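Local coordinates for protein ribosomal large subunit pseudouridine synthase D (Escherichia coli, PDB 1PRZ) that converts specific uridines of 23S ribosomal RNA into pseudouridine, as a member of the RluA family of pseudouridine synthases, at residues A134-R139 against R163-H168; A99-H104 against H171-D176; I93-E98 against T208-Y213. All blocks are in the same frame, centred on the assembly; numbering follows the deposited sequence.

In the fold
Strand 94-102 comes first and serves two contacts in turn. Its start belongs to contact 3, and its end, directly following, belongs to contact 2. The chain then reaches strand 135-143 and helix 161-168, whose packing closes the innermost loop, contact 1. Three residues later, 171-176 returns to the end of strand 94-102 and closes contact 2. Strand 205-213 closes contact 3 last. The loops are nested, 1 inside 2 and 2 inside 3, and none cross. All three reach the same antiparallel sheet. Contacts 1 and 2 meet through a salt bridge between Arg163 and Asp176, and contacts 1 and 3 through one between Arg139 and Glu96.

Contact 1: residues A134-R139 against R163-H168; sequences AVTHYR and RVHMAH
Met166, present as selenomethionine, brings its terminal methyl up to the ring of Tyr138. Its CE lies 3.8 Å from Tyr138 CD2, with CE2 the next ring atom along. The selenium of Met166 is 4.8 Å from the centroid of the Tyr138 ring and 16° off the ring normal. This is a Met-aromatic contact, with selenium in place of sulfur. Bends at chi2 and chi3 carry the Met166 methyl to the ring. Tyr138 meets it with CG lodged between its own backbone N and carbonyl carbon, chi1 63°.

His165 makes the second point of contact. Its NE2 donates to the backbone O of Ala134, but the bond is weak, 3.5 Å long with an angle of 152° at the hydrogen. The Ala134 O lies at the edge of the imidazole, near its plane. The methyl CB of Ala134 is also 3.5 Å from His165 NE2. Thr136 flanks the same ring edge, its CB in the ring plane and 3.5 Å from His165 CD2. The side chains of Thr136 and His165 run antiparallel alongside each other.

The contact lays helix 161-168 steeply across strand 135-143 of the central antiparallel sheet in the pseudouridine synthase catalytic domain. The axes of the two short segments approach to 9.5 Å. Met166 is about 11 Å, side chain to side chain, from Asp65, the active-site residue inferred by similarity.

Further out, Gln161 at the start of the helix hydrogen-bonds Thr136 OG1 through NE2, and so ties the hydroxyl to the helix. Leu152 of the neighbouring strand packs against both Thr136 and Tyr138, while Leu150 meets Met166. On the same helix, Arg163 forms salt bridges with Asp65 and Asp176.

Contact 2: residues A99-H104 against H171-D176; sequences AVAIGH and HPLVGD
Ala101 and Leu173 form a single beta bridge, where the loop after helix 161-168 joins the end of strand 94-102. The two CA atoms are 4.1 Å apart. Backbone bonds flank the pair. Val174 N donates to Val100 O at 3.0 Å. Ile102 N donates to Pro172 O at 2.9 Å, almost straight at 174°.

His171 adds a side-chain bond. Its ND1 donates to Ile102 O at 3.0 Å. The acceptor lies in the imidazole plane and the donor in the carbonyl plane, so the bond fixes the ring's turn. In this bond ND1 carries a proton.

Apolar side chains pack beside these bonds. Ile102 CG1 reaches 3.6 Å from Pro172 CD, with CG1 set between the backbone N and the carbonyl carbon (chi1 69°). Ile102 CG2 meets Val174 CG2. Val100 and Val174 lie side by side, with Val100 CG1 3.7 Å from Val174 CG2, and helix 229-244 covers both. Leu173 CD2 touches the methyls of Ala99 and Ala101. Gly103 has a backbone shape in which a CB would jam against the preceding carbonyl O.

Beyond the bridge the loop turns back from Leu173 to Asp176, with Gly175 at its third position, the arrangement of a type II beta turn.

Contact 3: residues I93-E98 against T208-Y213; sequences ITREYE and TMLRLY
Thr94 and Arg211 face each other as a hydrogen-bonded pair of two antiparallel strands in the central sheet. Thr94 N donates to Arg211 O at 2.9 Å. Arg211 N returns a bond to Thr94 O at 3.0 Å. Glu96 N donates to Met209 O at 2.9 Å. Glu96 O then receives two weak bonds, from Thr208 N and from Met209 N, because both residues face Glu96 in a classic beta bulge.

Van der Waals packing lies on both faces. Ile93 CG2 sits 3.6 Å from Leu210 CD1, which also touches Arg95 CG. On the face of Thr94 and Glu96, Met209 (selenomethionine) bends at chi2 and chi3. Its methyl CE lies against the Glu96 carboxylate, 3.7 Å from Glu96 OE1, and 4.0 Å from Thr94 CG2.

A water links the strands, 3.0 Å from both Glu98 OE1 and Thr208 OG1.

The charged ends find their main partners outside the two strands. Glu96, its CG anti to the backbone N (chi1 -178°) and its chain extended, sends OE2 to salt bridges with Arg153 and Arg139. Cutting Glu96 back to an alanine is likely to leave Arg153 and Arg139 without this carboxylate and to bare one side of the Met209 methyl. Glu98 bridges to Arg151, and Arg211 to Glu222.

With two arginines at its carboxylate, Glu96 is likely to stay ionised although buried.

Contact 1: residues A134-R139 against R163-H168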
ATOM      1  N   ALA A 134      16.357   2.335  -4.078  1.00 32.32           N
ATOM      2  CA  ALA A 134      15.005   1.801  -4.003  1.00 31.09           C
ATOM      3  C   ALA A 134      14.755   0.908  -5.212  1.00 30.21           C
ATOM      4  O   ALA A 134      15.112   1.240  -6.344  1.00 30.13           O
ATOM      5  CB  ALA A 134      13.999   2.937  -3.956  1.00 30.97           C
ATOM      6  N   VAL A 135      14.134  -0.232  -4.959  1.00 29.24           N
ATOM      7  CA  VAL A 135      13.861  -1.192  -6.011  1.00 28.21           C
ATOM      8  C   VAL A 135      12.427  -1.694  -5.828  1.00 27.47           C
ATOM      9  O   VAL A 135      12.050  -2.166  -4.742  1.00 27.33           O
ATOM     10  CB  VAL A 135      14.843  -2.408  -5.923  1.00 28.25           C
ATOM     11  CG1 VAL A 135      14.530  -3.427  -7.027  1.00 28.20           C
ATOM     12  CG2 VAL A 135      16.300  -1.940  -6.070  1.00 28.28           C
ATOM     13  N   THR A 136      11.640  -1.559  -6.896  1.00 26.52           N
ATOM     14  CA  THR A 136      10.257  -2.008  -6.919  1.00 25.62           C
ATOM     15  C   THR A 136      10.080  -2.920  -8.116  1.00 25.21           C
ATOM     16  O   THR A 136      10.460  -2.559  -9.225  1.00 25.14           O
ATOM     17  CB  THR A 136       9.269  -0.844  -7.124  1.00 25.50           C
ATOM     18  OG1 THR A 136       9.377   0.073  -6.038  1.00 25.00           O
ATOM     19  CG2 THR A 136       7.822  -1.391  -7.222  1.00 25.21           C
ATOM     20  N   HIS A 137       9.494  -4.088  -7.895  1.00 24.78           N
ATOM     21  CA  HIS A 137       9.255  -5.037  -8.995  1.00 24.52           C
ATOM     22  C   HIS A 137       7.766  -5.021  -9.265  1.00 24.23           C
ATOM     23  O   HIS A 137       6.980  -5.001  -8.312  1.00 24.10           O
ATOM     24  CB  HIS A 137       9.666  -6.467  -8.596  1.00 24.51           C
ATOM     25  CG  HIS A 137      11.111  -6.587  -8.231  1.00 24.59           C
ATOM     26  ND1 HIS A 137      12.118  -6.306  -9.126  1.00 24.46           N
ATOM     27  CD2 HIS A 137      11.717  -6.875  -7.051  1.00 24.54           C
ATOM     28  CE1 HIS A 137      13.289  -6.407  -8.515  1.00 24.44           C
ATOM     29  NE2 HIS A 137      13.075  -6.751  -7.257  1.00 24.46           N
ATOM     30  N   TYR A 138       7.380  -5.051 -10.539  1.00 24.08           N
ATOM     31  CA  TYR A 138       5.967  -5.027 -10.875  1.00 24.03           C
ATOM     32  C   TYR A 138       5.610  -5.951 -12.040  1.00 24.00           C
ATOM     33  O   TYR A 138       6.423  -6.162 -12.954  1.00 23.81           O
ATOM     34  CB  TYR A 138       5.511  -3.586 -11.166  1.00 24.22           C
ATOM     35  CG  TYR A 138       6.169  -2.932 -12.367  1.00 24.59           C
ATOM     36  CD1 TYR A 138       5.524  -2.888 -13.612  1.00 24.77           C
ATOM     37  CD2 TYR A 138       7.430  -2.363 -12.266  1.00 24.64           C
ATOM     38  CE1 TYR A 138       6.126  -2.289 -14.732  1.00 24.72           C
ATOM     39  CE2 TYR A 138       8.037  -1.755 -13.384  1.00 24.83           C
ATOM     40  CZ  TYR A 138       7.378  -1.725 -14.600  1.00 24.76           C
ATOM     41  OH  TYR A 138       7.955  -1.103 -15.679  1.00 24.86           O
ATOM     42  N   ARG A 139       4.395  -6.513 -11.965  1.00 23.74           N
ATOM     43  CA  ARG A 139       3.830  -7.442 -12.963  1.00 23.56           C
ATOM     44  C   ARG A 139       2.464  -6.894 -13.389  1.00 23.12           C
ATOM     45  O   ARG A 139       1.705  -6.384 -12.551  1.00 22.90           O
ATOM     46  CB  ARG A 139       3.501  -8.818 -12.342  1.00 24.24           C
ATOM     47  CG  ARG A 139       4.599  -9.652 -11.713  1.00 25.32           C
ATOM     48  CD  ARG A 139       3.977 -10.996 -11.241  1.00 26.17           C
ATOM     49  NE  ARG A 139       3.472 -10.967  -9.855  1.00 27.24           N
ATOM     50  CZ  ARG A 139       2.479 -11.709  -9.362  1.00 27.53           C
ATOM     51  NH1 ARG A 139       1.794 -12.585 -10.114  1.00 27.88           N
ATOM     52  NH2 ARG A 139       2.163 -11.580  -8.063  1.00 28.15           N
ATOM     53  N   ARG A 163       4.282   4.633  -5.156  1.00 21.56           N
ATOM     54  CA  ARG A 163       3.676   5.779  -5.804  1.00 22.01           C
ATOM     55  C   ARG A 163       4.676   6.613  -6.626  1.00 22.20           C
ATOM     56  O   ARG A 163       4.360   7.019  -7.759  1.00 22.03           O
ATOM     57  CB  ARG A 163       3.029   6.690  -4.779  1.00 22.09           C
ATOM     58  CG  ARG A 163       1.823   6.139  -4.130  1.00 22.49           C
ATOM     59  CD  ARG A 163       1.032   7.363  -3.643  1.00 23.29           C
ATOM     60  NE  ARG A 163       1.237   7.583  -2.267  1.00 23.47           N
ATOM     61  CZ  ARG A 163       0.903   8.694  -1.630  1.00 23.40           C
ATOM     62  NH1 ARG A 163       0.334   9.739  -2.251  1.00 23.29           N
ATOM     63  NH2 ARG A 163       1.119   8.716  -0.345  1.00 23.47           N
ATOM     64  N   VAL A 164       5.862   6.881  -6.066  1.00 22.51           N
ATOM     65  CA  VAL A 164       6.819   7.710  -6.804  1.00 22.96           C
ATOM     66  C   VAL A 164       7.486   6.935  -7.940  1.00 23.04           C
ATOM     67  O   VAL A 164       7.718   7.489  -9.005  1.00 23.05           O
ATOM     68  CB  VAL A 164       7.878   8.379  -5.877  1.00 23.11           C
ATOM     69  CG1 VAL A 164       8.899   7.381  -5.386  1.00 23.43           C
ATOM     70  CG2 VAL A 164       8.589   9.500  -6.667  1.00 23.57           C
ATOM     71  N   HIS A 165       7.727   5.637  -7.740  1.00 23.21           N
ATOM     72  CA  HIS A 165       8.331   4.846  -8.807  1.00 23.40           C
ATOM     73  C   HIS A 165       7.390   4.722  -9.988  1.00 23.49           C
ATOM     74  O   HIS A 165       7.822   4.830 -11.149  1.00 23.33           O
ATOM     75  CB  HIS A 165       8.716   3.444  -8.315  1.00 23.63           C
ATOM     76  CG  HIS A 165      10.104   3.358  -7.773  1.00 23.79           C
ATOM     77  ND1 HIS A 165      11.009   4.398  -7.889  1.00 24.10           N
ATOM     78  CD2 HIS A 165      10.758   2.355  -7.146  1.00 23.79           C
ATOM     79  CE1 HIS A 165      12.163   4.034  -7.354  1.00 24.04           C
ATOM     80  NE2 HIS A 165      12.038   2.799  -6.894  1.00 24.41           N
HETATM   81  N   MSE A 166       6.104   4.479  -9.708  1.00 23.49           N
HETATM   82  CA  MSE A 166       5.144   4.359 -10.793  1.00 23.75           C
HETATM   83  C   MSE A 166       5.021   5.709 -11.502  1.00 23.96           C
HETATM   84  O   MSE A 166       5.014   5.787 -12.741  1.00 24.01           O
HETATM   85  CB  MSE A 166       3.779   3.884 -10.269  1.00 23.67           C
HETATM   86  CG  MSE A 166       3.787   2.390  -9.836  1.00 23.66           C
HETATM   87 SE   MSE A 166       4.390   1.124 -11.267  1.00 24.25          SE
HETATM   88  CE  MSE A 166       6.252   0.955 -10.732  1.00 23.64           C
ATOM     89  N   ALA A 167       4.912   6.781 -10.732  1.00 24.11           N
ATOM     90  CA  ALA A 167       4.821   8.085 -11.382  1.00 24.43           C
ATOM     91  C   ALA A 167       6.072   8.320 -12.245  1.00 24.52           C
ATOM     92  O   ALA A 167       5.970   8.881 -13.333  1.00 24.63           O
ATOM     93  CB  ALA A 167       4.688   9.191 -10.350  1.00 24.34           C
ATOM     94  N   HIS A 168       7.226   7.877 -11.753  1.00 24.65           N
ATOM     95  CA  HIS A 168       8.510   8.035 -12.435  1.00 24.97           C
ATOM     96  C   HIS A 168       8.462   7.419 -13.823  1.00 25.10           C
ATOM     97  O   HIS A 168       8.936   8.016 -14.779  1.00 25.31           O
ATOM     98  CB  HIS A 168       9.654   7.399 -11.628  1.00 25.25           C
ATOM     99  CG  HIS A 168      10.995   7.501 -12.298  1.00 25.68           C
ATOM    100  ND1 HIS A 168      11.697   8.688 -12.395  1.00 25.79           N
ATOM    101  CD2 HIS A 168      11.723   6.578 -12.974  1.00 25.66           C
ATOM    102  CE1 HIS A 168      12.796   8.493 -13.107  1.00 25.88           C
ATOM    103  NE2 HIS A 168      12.836   7.221 -13.472  1.00 25.89           N
TER

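Contact 2: residues A99-H104 against H171-D176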
ATOM      1  N   ALA A  99      -2.311  -2.768  -7.318  1.00 21.07           N
ATOM      2  CA  ALA A  99      -2.485  -1.363  -7.616  1.00 21.03           C
ATOM      3  C   ALA A  99      -3.133  -1.209  -8.966  1.00 21.02           C
ATOM      4  O   ALA A  99      -3.103  -2.121  -9.796  1.00 20.87           O
ATOM      5  CB  ALA A  99      -1.103  -0.656  -7.648  1.00 20.82           C
ATOM      6  N   VAL A 100      -3.701  -0.030  -9.181  1.00 21.10           N
ATOM      7  CA  VAL A 100      -4.270   0.287 -10.475  1.00 21.26           C
ATOM      8  C   VAL A 100      -3.555   1.556 -10.900  1.00 21.60           C
ATOM      9  O   VAL A 100      -3.579   2.563 -10.178  1.00 21.35           O
ATOM     10  CB  VAL A 100      -5.779   0.538 -10.425  1.00 21.27           C
ATOM     11  CG1 VAL A 100      -6.246   0.897 -11.829  1.00 21.16           C
ATOM     12  CG2 VAL A 100      -6.520  -0.750  -9.910  1.00 21.26           C
ATOM     13  N   ALA A 101      -2.865   1.488 -12.042  1.00 22.03           N
ATOM     14  CA  ALA A 101      -2.107   2.630 -12.545  1.00 22.63           C
ATOM     15  C   ALA A 101      -2.749   3.238 -13.795  1.00 23.18           C
ATOM     16  O   ALA A 101      -3.455   2.561 -14.555  1.00 23.06           O
ATOM     17  CB  ALA A 101      -0.668   2.215 -12.845  1.00 22.64           C
ATOM     18  N   ILE A 102      -2.507   4.521 -14.012  1.00 23.84           N
ATOM     19  CA  ILE A 102      -3.086   5.159 -15.176  1.00 24.64           C
ATOM     20  C   ILE A 102      -2.263   4.774 -16.385  1.00 25.09           C
ATOM     21  O   ILE A 102      -1.039   4.563 -16.305  1.00 25.07           O
ATOM     22  CB  ILE A 102      -3.099   6.723 -15.073  1.00 24.87           C
ATOM     23  CG1 ILE A 102      -1.665   7.242 -15.156  1.00 25.22           C
ATOM     24  CG2 ILE A 102      -3.811   7.175 -13.782  1.00 24.84           C
ATOM     25  CD1 ILE A 102      -1.525   8.603 -15.832  1.00 25.53           C
ATOM     26  N   GLY A 103      -2.952   4.634 -17.499  1.00 25.69           N
ATOM     27  CA  GLY A 103      -2.267   4.347 -18.731  1.00 26.48           C
ATOM     28  C   GLY A 103      -2.193   2.889 -19.081  1.00 27.12           C
ATOM     29  O   GLY A 103      -2.204   2.018 -18.215  1.00 27.01           O
ATOM     30  N   HIS A 104      -2.140   2.627 -20.381  1.00 27.69           N
ATOM     31  CA  HIS A 104      -2.017   1.265 -20.853  1.00 28.35           C
ATOM     32  C   HIS A 104      -0.537   0.946 -20.765  1.00 28.41           C
ATOM     33  O   HIS A 104       0.307   1.676 -21.304  1.00 28.99           O
ATOM     34  CB  HIS A 104      -2.506   1.162 -22.303  1.00 28.82           C
ATOM     35  CG  HIS A 104      -2.525  -0.239 -22.822  1.00 29.34           C
ATOM     36  ND1 HIS A 104      -1.383  -0.888 -23.249  1.00 29.43           N
ATOM     37  CD2 HIS A 104      -3.530  -1.149 -22.889  1.00 29.50           C
ATOM     38  CE1 HIS A 104      -1.682  -2.140 -23.548  1.00 29.80           C
ATOM     39  NE2 HIS A 104      -2.978  -2.326 -23.335  1.00 29.90           N
ATOM     40  N   HIS A 171       3.372   6.188 -15.140  1.00 23.97           N
ATOM     41  CA  HIS A 171       2.136   5.526 -14.796  1.00 23.31           C
ATOM     42  C   HIS A 171       1.760   5.701 -13.330  1.00 22.85           C
ATOM     43  O   HIS A 171       1.753   4.716 -12.578  1.00 22.74           O
ATOM     44  CB  HIS A 171       2.274   4.039 -15.142  1.00 23.44           C
ATOM     45  CG  HIS A 171       2.547   3.801 -16.595  1.00 23.59           C
ATOM     46  ND1 HIS A 171       1.570   3.953 -17.561  1.00 23.79           N
ATOM     47  CD2 HIS A 171       3.694   3.514 -17.261  1.00 23.65           C
ATOM     48  CE1 HIS A 171       2.102   3.775 -18.760  1.00 23.84           C
ATOM     49  NE2 HIS A 171       3.391   3.510 -18.605  1.00 23.88           N
ATOM     50  N   PRO A 172       1.465   6.953 -12.895  1.00 22.36           N
ATOM     51  CA  PRO A 172       1.089   7.125 -11.477  1.00 21.84           C
ATOM     52  C   PRO A 172      -0.208   6.353 -11.169  1.00 21.47           C
ATOM     53  O   PRO A 172      -0.963   5.986 -12.049  1.00 21.29           O
ATOM     54  CB  PRO A 172       0.936   8.642 -11.322  1.00 22.02           C
ATOM     55  CG  PRO A 172       0.589   9.132 -12.760  1.00 22.19           C
ATOM     56  CD  PRO A 172       1.444   8.244 -13.633  1.00 22.20           C
ATOM     57  N   LEU A 173      -0.444   6.085  -9.904  1.00 21.07           N
ATOM     58  CA  LEU A 173      -1.620   5.340  -9.534  1.00 20.85           C
ATOM     59  C   LEU A 173      -2.868   6.188  -9.650  1.00 20.96           C
ATOM     60  O   LEU A 173      -2.810   7.387  -9.415  1.00 20.89           O
ATOM     61  CB  LEU A 173      -1.462   4.834  -8.099  1.00 20.45           C
ATOM     62  CG  LEU A 173      -0.180   4.008  -7.901  1.00 20.26           C
ATOM     63  CD1 LEU A 173      -0.186   3.312  -6.506  1.00 20.08           C
ATOM     64  CD2 LEU A 173      -0.106   2.940  -8.975  1.00 20.03           C
ATOM     65  N   VAL A 174      -3.969   5.543 -10.024  1.00 21.15           N
ATOM     66  CA  VAL A 174      -5.291   6.161 -10.107  1.00 21.57           C
ATOM     67  C   VAL A 174      -5.618   6.701  -8.700  1.00 21.98           C
ATOM     68  O   VAL A 174      -5.364   6.035  -7.688  1.00 21.76           O
ATOM     69  CB  VAL A 174      -6.362   5.098 -10.474  1.00 21.52           C
ATOM     70  CG1 VAL A 174      -7.776   5.649 -10.300  1.00 21.48           C
ATOM     71  CG2 VAL A 174      -6.149   4.613 -11.906  1.00 21.59           C
ATOM     72  N   GLY A 175      -6.168   7.917  -8.651  1.00 22.37           N
ATOM     73  CA  GLY A 175      -6.583   8.522  -7.395  1.00 22.97           C
ATOM     74  C   GLY A 175      -5.526   9.118  -6.478  1.00 23.40           C
ATOM     75  O   GLY A 175      -5.863   9.658  -5.423  1.00 23.40           O
ATOM     76  N   ASP A 176      -4.259   9.018  -6.871  1.00 23.79           N
ATOM     77  CA  ASP A 176      -3.157   9.521  -6.064  1.00 24.32           C
ATOM     78  C   ASP A 176      -3.283  11.049  -6.067  1.00 25.01           C
ATOM     79  O   ASP A 176      -3.062  11.674  -7.096  1.00 24.92           O
ATOM     80  CB  ASP A 176      -1.823   9.126  -6.692  1.00 23.87           C
ATOM     81  CG  ASP A 176      -0.660   9.273  -5.730  1.00 23.67           C
ATOM     82  OD1 ASP A 176      -0.594  10.326  -5.019  1.00 23.28           O
ATOM     83  OD2 ASP A 176       0.179   8.329  -5.685  1.00 23.06           O
TER

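Contact 3: residues I93-E98 against T208-Y213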
ATOM      1  N   ILE A  93      11.422  -9.841   4.310  1.00 31.59           N
ATOM      2  CA  ILE A  93       9.975  -9.848   4.484  1.00 30.65           C
ATOM      3  C   ILE A  93       9.324  -9.555   3.118  1.00 29.97           C
ATOM      4  O   ILE A  93       9.621  -8.537   2.484  1.00 29.85           O
ATOM      5  CB  ILE A  93       9.538  -8.805   5.538  1.00 30.77           C
ATOM      6  CG1 ILE A  93      10.118  -9.193   6.917  1.00 30.73           C
ATOM      7  CG2 ILE A  93       8.013  -8.746   5.622  1.00 30.67           C
ATOM      8  CD1 ILE A  93       9.545  -8.406   8.062  1.00 30.71           C
ATOM      9  N   THR A  94       8.481 -10.462   2.634  1.00 29.08           N
ATOM     10  CA  THR A  94       7.803 -10.217   1.349  1.00 28.31           C
ATOM     11  C   THR A  94       6.550  -9.341   1.554  1.00 27.66           C
ATOM     12  O   THR A  94       5.641  -9.694   2.329  1.00 27.35           O
ATOM     13  CB  THR A  94       7.353 -11.528   0.700  1.00 28.44           C
ATOM     14  OG1 THR A  94       8.490 -12.390   0.540  1.00 28.48           O
ATOM     15  CG2 THR A  94       6.691 -11.249  -0.655  1.00 28.54           C
ATOM     16  N   ARG A  95       6.518  -8.206   0.867  1.00 26.92           N
ATOM     17  CA  ARG A  95       5.358  -7.309   0.944  1.00 26.36           C
ATOM     18  C   ARG A  95       4.840  -7.100  -0.484  1.00 25.67           C
ATOM     19  O   ARG A  95       5.461  -6.386  -1.278  1.00 25.50           O
ATOM     20  CB  ARG A  95       5.739  -5.972   1.591  1.00 26.62           C
ATOM     21  CG  ARG A  95       6.002  -6.088   3.093  1.00 27.16           C
ATOM     22  CD  ARG A  95       6.575  -4.802   3.657  1.00 27.69           C
ATOM     23  NE  ARG A  95       7.985  -4.589   3.324  1.00 28.34           N
ATOM     24  CZ  ARG A  95       8.691  -3.526   3.720  1.00 28.64           C
ATOM     25  NH1 ARG A  95       8.121  -2.581   4.461  1.00 28.80           N
ATOM     26  NH2 ARG A  95       9.975  -3.390   3.370  1.00 28.94           N
ATOM     27  N   GLU A  96       3.716  -7.748  -0.800  1.00 24.92           N
ATOM     28  CA  GLU A  96       3.144  -7.636  -2.137  1.00 24.36           C
ATOM     29  C   GLU A  96       1.949  -6.678  -2.148  1.00 23.80           C
ATOM     30  O   GLU A  96       1.189  -6.605  -1.187  1.00 23.42           O
ATOM     31  CB  GLU A  96       2.742  -9.032  -2.625  1.00 24.58           C
ATOM     32  CG  GLU A  96       2.186  -9.067  -4.018  1.00 24.96           C
ATOM     33  CD  GLU A  96       1.963 -10.491  -4.472  1.00 25.33           C
ATOM     34  OE1 GLU A  96       0.946 -11.099  -4.032  1.00 25.60           O
ATOM     35  OE2 GLU A  96       2.834 -10.979  -5.234  1.00 25.33           O
ATOM     36  N   TYR A  97       1.808  -5.939  -3.246  1.00 23.16           N
ATOM     37  CA  TYR A  97       0.747  -4.952  -3.387  1.00 22.83           C
ATOM     38  C   TYR A  97      -0.017  -5.132  -4.660  1.00 22.36           C
ATOM     39  O   TYR A  97       0.531  -5.645  -5.626  1.00 21.98           O
ATOM     40  CB  TYR A  97       1.323  -3.550  -3.477  1.00 23.08           C
ATOM     41  CG  TYR A  97       1.869  -3.017  -2.206  1.00 23.51           C
ATOM     42  CD1 TYR A  97       1.148  -2.070  -1.488  1.00 23.81           C
ATOM     43  CD2 TYR A  97       3.131  -3.421  -1.726  1.00 23.89           C
ATOM     44  CE1 TYR A  97       1.662  -1.511  -0.316  1.00 24.22           C
ATOM     45  CE2 TYR A  97       3.650  -2.865  -0.542  1.00 24.19           C
ATOM     46  CZ  TYR A  97       2.904  -1.911   0.140  1.00 24.29           C
ATOM     47  OH  TYR A  97       3.390  -1.275   1.262  1.00 24.99           O
ATOM     48  N   GLU A  98      -1.286  -4.734  -4.637  1.00 22.06           N
ATOM     49  CA  GLU A  98      -2.097  -4.713  -5.848  1.00 21.95           C
ATOM     50  C   GLU A  98      -2.356  -3.204  -6.065  1.00 21.54           C
ATOM     51  O   GLU A  98      -2.600  -2.464  -5.111  1.00 20.93           O
ATOM     52  CB  GLU A  98      -3.426  -5.425  -5.670  1.00 22.69           C
ATOM     53  CG  GLU A  98      -4.219  -5.356  -6.939  1.00 24.01           C
ATOM     54  CD  GLU A  98      -4.868  -6.668  -7.306  1.00 24.87           C
ATOM     55  OE1 GLU A  98      -4.201  -7.739  -7.250  1.00 25.27           O
ATOM     56  OE2 GLU A  98      -6.064  -6.617  -7.672  1.00 25.70           O
ATOM     57  N   THR A 208      -1.604  -6.332  -0.220  1.00 20.63           N
ATOM     58  CA  THR A 208      -2.370  -7.538  -0.364  1.00 21.47           C
ATOM     59  C   THR A 208      -1.854  -8.867   0.224  1.00 21.96           C
ATOM     60  O   THR A 208      -2.645  -9.731   0.573  1.00 21.97           O
ATOM     61  CB  THR A 208      -2.711  -7.690  -1.887  1.00 21.60           C
ATOM     62  OG1 THR A 208      -3.842  -8.559  -2.043  1.00 22.11           O
ATOM     63  CG2 THR A 208      -1.498  -8.234  -2.660  1.00 21.53           C
HETATM   64  N   MSE A 209      -0.542  -9.020   0.346  1.00 22.65           N
HETATM   65  CA  MSE A 209       0.040 -10.269   0.861  1.00 23.43           C
HETATM   66  C   MSE A 209       1.311  -9.918   1.632  1.00 23.48           C
HETATM   67  O   MSE A 209       2.039  -8.991   1.277  1.00 23.30           O
HETATM   68  CB  MSE A 209       0.345 -11.239  -0.314  1.00 24.11           C
HETATM   69  CG  MSE A 209       0.985 -12.568   0.123  1.00 25.26           C
HETATM   70 SE   MSE A 209       2.899 -12.425   0.165  1.00 27.37          SE
HETATM   71  CE  MSE A 209       3.234 -12.888  -1.718  1.00 26.40           C
ATOM     72  N   LEU A 210       1.555 -10.655   2.707  1.00 23.72           N
ATOM     73  CA  LEU A 210       2.693 -10.421   3.553  1.00 24.11           C
ATOM     74  C   LEU A 210       3.217 -11.792   3.974  1.00 24.46           C
ATOM     75  O   LEU A 210       2.456 -12.619   4.463  1.00 24.31           O
ATOM     76  CB  LEU A 210       2.238  -9.627   4.766  1.00 24.22           C
ATOM     77  CG  LEU A 210       3.283  -9.423   5.837  1.00 24.21           C
ATOM     78  CD1 LEU A 210       4.414  -8.622   5.260  1.00 24.31           C
ATOM     79  CD2 LEU A 210       2.630  -8.702   7.019  1.00 24.40           C
ATOM     80  N   ARG A 211       4.501 -12.028   3.770  1.00 24.91           N
ATOM     81  CA  ARG A 211       5.066 -13.321   4.135  1.00 25.69           C
ATOM     82  C   ARG A 211       6.377 -13.094   4.905  1.00 26.03           C
ATOM     83  O   ARG A 211       7.153 -12.193   4.585  1.00 26.10           O
ATOM     84  CB  ARG A 211       5.278 -14.150   2.864  1.00 25.99           C
ATOM     85  CG  ARG A 211       5.849 -15.535   3.086  1.00 26.61           C
ATOM     86  CD  ARG A 211       6.441 -16.049   1.763  1.00 27.26           C
ATOM     87  NE  ARG A 211       5.392 -16.334   0.800  1.00 27.85           N
ATOM     88  CZ  ARG A 211       5.487 -16.122  -0.520  1.00 28.12           C
ATOM     89  NH1 ARG A 211       6.598 -15.609  -1.037  1.00 28.34           N
ATOM     90  NH2 ARG A 211       4.462 -16.447  -1.311  1.00 28.32           N
ATOM     91  N   LEU A 212       6.613 -13.895   5.938  1.00 26.24           N
ATOM     92  CA  LEU A 212       7.821 -13.714   6.716  1.00 26.64           C
ATOM     93  C   LEU A 212       8.135 -14.963   7.535  1.00 26.83           C
ATOM     94  O   LEU A 212       7.310 -15.865   7.656  1.00 26.86           O
ATOM     95  CB  LEU A 212       7.661 -12.502   7.654  1.00 26.51           C
ATOM     96  CG  LEU A 212       6.507 -12.553   8.674  1.00 26.59           C
ATOM     97  CD1 LEU A 212       6.826 -13.465   9.858  1.00 26.60           C
ATOM     98  CD2 LEU A 212       6.216 -11.132   9.175  1.00 26.69           C
ATOM     99  N   TYR A 213       9.352 -15.020   8.057  1.00 27.21           N
ATOM    100  CA  TYR A 213       9.738 -16.126   8.938  1.00 27.49           C
ATOM    101  C   TYR A 213       9.425 -15.578  10.326  1.00 27.45           C
ATOM    102  O   TYR A 213       9.962 -14.539  10.737  1.00 27.30           O
ATOM    103  CB  TYR A 213      11.222 -16.438   8.820  1.00 27.86           C
ATOM    104  CG  TYR A 213      11.578 -17.045   7.488  1.00 28.42           C
ATOM    105  CD1 TYR A 213      11.163 -18.338   7.146  1.00 28.81           C
ATOM    106  CD2 TYR A 213      12.287 -16.302   6.537  1.00 28.67           C
ATOM    107  CE1 TYR A 213      11.445 -18.884   5.881  1.00 29.06           C
ATOM    108  CE2 TYR A 213      12.572 -16.833   5.269  1.00 29.03           C
ATOM    109  CZ  TYR A 213      12.149 -18.111   4.950  1.00 29.17           C
ATOM    110  OH  TYR A 213      12.433 -18.598   3.684  1.00 29.66           O
TER
HETATM  111  O   HOH W   1      -4.212  -9.562  -4.843  1.00 49.85           O